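Local atomic coordinates of IroE-like serine hydrolase (Shewanella oneidensis, PDB entry 3GFF), a protein that probably hydrolyses ester bonds, as a serine hydrolase of the esterase D family with an alpha/beta-hydrolase fold. Residues V46-G51 against V140-S145. Numbering follows the deposited sequence.
Sequences VYLLDG and VLVGHS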
loop_
_atom_site.group_PDB
_atom_site.type_symbol
_atom_site.label_atom_id
_atom_site.label_comp_id
_atom_site.label_asym_id
_atom_site.label_seq_id
_atom_site.Cartn_x
_atom_site.Cartn_y
_atom_site.Cartn_z
ATOM N N VAL A 46 5.515 -16.011 -4.551
ATOM C CA VAL A 46 4.192 -15.506 -4.165
ATOM C C VAL A 46 3.369 -15.464 -5.442
ATOM O O VAL A 46 3.629 -14.693 -6.375
ATOM C CB VAL A 46 4.246 -14.132 -3.406
ATOM C CG1 VAL A 46 2.856 -13.635 -3.103
ATOM C CG2 VAL A 46 5.003 -14.270 -2.040
ATOM N N TYR A 47 2.391 -16.349 -5.502
ATOM C CA TYR A 47 1.471 -16.404 -6.656
ATOM C C TYR A 47 0.261 -15.515 -6.409
ATOM O O TYR A 47 -0.439 -15.718 -5.439
ATOM C CB TYR A 47 0.998 -17.835 -6.882
ATOM C CG TYR A 47 2.048 -18.781 -7.459
ATOM C CD1 TYR A 47 2.921 -19.455 -6.626
ATOM C CD2 TYR A 47 2.097 -19.065 -8.822
ATOM C CE1 TYR A 47 3.820 -20.341 -7.110
ATOM C CE2 TYR A 47 3.010 -19.942 -9.332
ATOM C CZ TYR A 47 3.878 -20.579 -8.466
ATOM O OH TYR A 47 4.806 -21.481 -8.907
ATOM N N LEU A 48 0.034 -14.526 -7.277
ATOM C CA LEU A 48 -1.102 -13.613 -7.153
ATOM C C LEU A 48 -2.162 -13.930 -8.237
ATOM O O LEU A 48 -1.852 -13.906 -9.436
ATOM C CB LEU A 48 -0.652 -12.154 -7.325
ATOM C CG LEU A 48 0.563 -11.661 -6.519
ATOM C CD1 LEU A 48 0.901 -10.252 -6.981
ATOM C CD2 LEU A 48 0.307 -11.724 -4.945
ATOM N N LEU A 49 -3.387 -14.245 -7.797
ATOM C CA LEU A 49 -4.516 -14.445 -8.694
ATOM C C LEU A 49 -5.049 -13.080 -9.127
ATOM O O LEU A 49 -4.677 -12.066 -8.536
ATOM C CB LEU A 49 -5.616 -15.245 -8.007
ATOM C CG LEU A 49 -5.212 -16.654 -7.578
ATOM C CD1 LEU A 49 -6.398 -17.395 -7.004
ATOM C CD2 LEU A 49 -4.594 -17.423 -8.734
ATOM N N ASP A 50 -5.920 -13.079 -10.143
ATOM C CA ASP A 50 -6.466 -11.857 -10.745
ATOM C C ASP A 50 -5.359 -10.928 -11.161
ATOM O O ASP A 50 -5.456 -9.722 -10.964
ATOM C CB ASP A 50 -7.426 -11.136 -9.794
ATOM C CG ASP A 50 -8.725 -11.846 -9.662
ATOM O OD1 ASP A 50 -9.260 -12.252 -10.731
ATOM O OD2 ASP A 50 -9.194 -12.007 -8.522
ATOM N N GLY A 51 -4.330 -11.488 -11.780
ATOM C CA GLY A 51 -3.143 -10.721 -12.159
ATOM C C GLY A 51 -3.361 -9.513 -13.036
ATOM O O GLY A 51 -2.664 -8.538 -12.868
ATOM N N VAL A 140 3.421 -19.327 -1.711
ATOM C CA VAL A 140 2.304 -18.594 -1.118
ATOM C C VAL A 140 1.266 -18.285 -2.197
ATOM O O VAL A 140 1.630 -17.913 -3.281
ATOM C CB VAL A 140 2.812 -17.251 -0.460
ATOM C CG1 VAL A 140 1.646 -16.392 0.103
ATOM C CG2 VAL A 140 3.852 -17.549 0.628
ATOM N N LEU A 141 -0.018 -18.472 -1.894
ATOM C CA LEU A 141 -1.107 -18.146 -2.825
ATOM C C LEU A 141 -1.885 -16.993 -2.218
ATOM O O LEU A 141 -2.293 -17.067 -1.027
ATOM C CB LEU A 141 -2.031 -19.353 -3.106
ATOM C CG LEU A 141 -3.209 -19.171 -4.105
ATOM C CD1 LEU A 141 -2.726 -18.778 -5.499
ATOM C CD2 LEU A 141 -4.035 -20.458 -4.179
ATOM N N VAL A 142 -2.075 -15.934 -3.026
ATOM C CA VAL A 142 -2.844 -14.740 -2.648
ATOM C C VAL A 142 -4.104 -14.642 -3.555
ATOM O O VAL A 142 -4.007 -14.466 -4.774
ATOM C CB VAL A 142 -1.995 -13.423 -2.731
ATOM C CG1 VAL A 142 -2.815 -12.192 -2.315
ATOM C CG2 VAL A 142 -0.705 -13.532 -1.903
ATOM N N GLY A 143 -5.277 -14.811 -2.948
ATOM C CA GLY A 143 -6.540 -14.769 -3.652
ATOM C C GLY A 143 -7.450 -13.734 -3.012
ATOM O O GLY A 143 -7.564 -13.672 -1.789
ATOM N N HIS A 144 -8.066 -12.899 -3.851
ATOM C CA HIS A 144 -8.983 -11.861 -3.428
ATOM C C HIS A 144 -10.325 -12.095 -4.108
ATOM O O HIS A 144 -10.365 -12.472 -5.304
ATOM C CB HIS A 144 -8.423 -10.505 -3.852
ATOM C CG HIS A 144 -9.384 -9.374 -3.712
ATOM N ND1 HIS A 144 -10.025 -8.822 -4.793
ATOM C CD2 HIS A 144 -9.842 -8.717 -2.618
ATOM C CE1 HIS A 144 -10.814 -7.848 -4.373
ATOM N NE2 HIS A 144 -10.738 -7.774 -3.058
ATOM N N SER A 145 -11.410 -11.860 -3.373
ATOM C CA SER A 145 -12.770 -12.005 -3.896
ATOM C C SER A 145 -12.949 -13.439 -4.323
ATOM O O SER A 145 -12.660 -14.350 -3.540
ATOM C CB SER A 145 -13.028 -11.011 -5.034
ATOM O OG SER A 145 -14.415 -10.930 -5.403
HETATM O O HOH W 1 -4.947 -11.756 -5.838
HETATM O O HOH W 2 -7.211 -12.743 -6.587
HETATM O O HOH W 3 -9.724 -9.818 -7.335
#
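Tyr47 N donates to Val140 O at 2.8 Å, the first rung of a parallel ladder. Val142 N returns a bond to Tyr47 O at 2.9 Å, and Leu49 N reaches Val142 O at 3.1 Å, nearly straight (175° at the hydrogen). A water 2.7 Å from Leu49 O sits where it may also donate to Val142 O.

On one face of the sheet Val46, Leu48, Val140 and Val142 form an aliphatic patch. Leu48 CD2 lies alongside Val142, 3.6 Å from its CB. With Val142 CG1 anti to the backbone N (chi1 -179°), Val142 CG2 falls anti to the carbonyl carbon and meets Val46 CG1 at 3.8 Å. Beta-branched valines suit these extended positions, and the longer leucine bridges the gap between strands. Tyr47 and Leu141 point to the other face, where Leu141 CD1 lies 3.9 Å from Leu49 CG. The same methyl also touches the CB of Tyr47.

Past Leu49 the chains diverge and waters replace direct bonds. One accepts from His144 N and may donate to Asp50 OD2; another lies between the same carboxylate oxygen and His144 ND1, in the plane of the imidazole. His144 NE2 hydrogen-bonds to His247 O, which fixes the ring's rotation and leaves ND1 facing that second water. A salt bridge from Asp50 OD1 to Arg86 would favour the charged carboxylate. Gly143 and Ser145 fit a GxSxG nucleophile elbow, with Ser145 the probable nucleophile, hydrogen-bonded to His247; Gly143 keeps this approach slim, with just its CA facing Leu49 CD1.

The two strands are central neighbours in the mixed sheet of an alpha/beta-hydrolase fold, strand 77-81 flanking Val46-Leu48 and strand 164-168 flanking Val140-His144, while helix 114-132 packs over Tyr47 and Leu49.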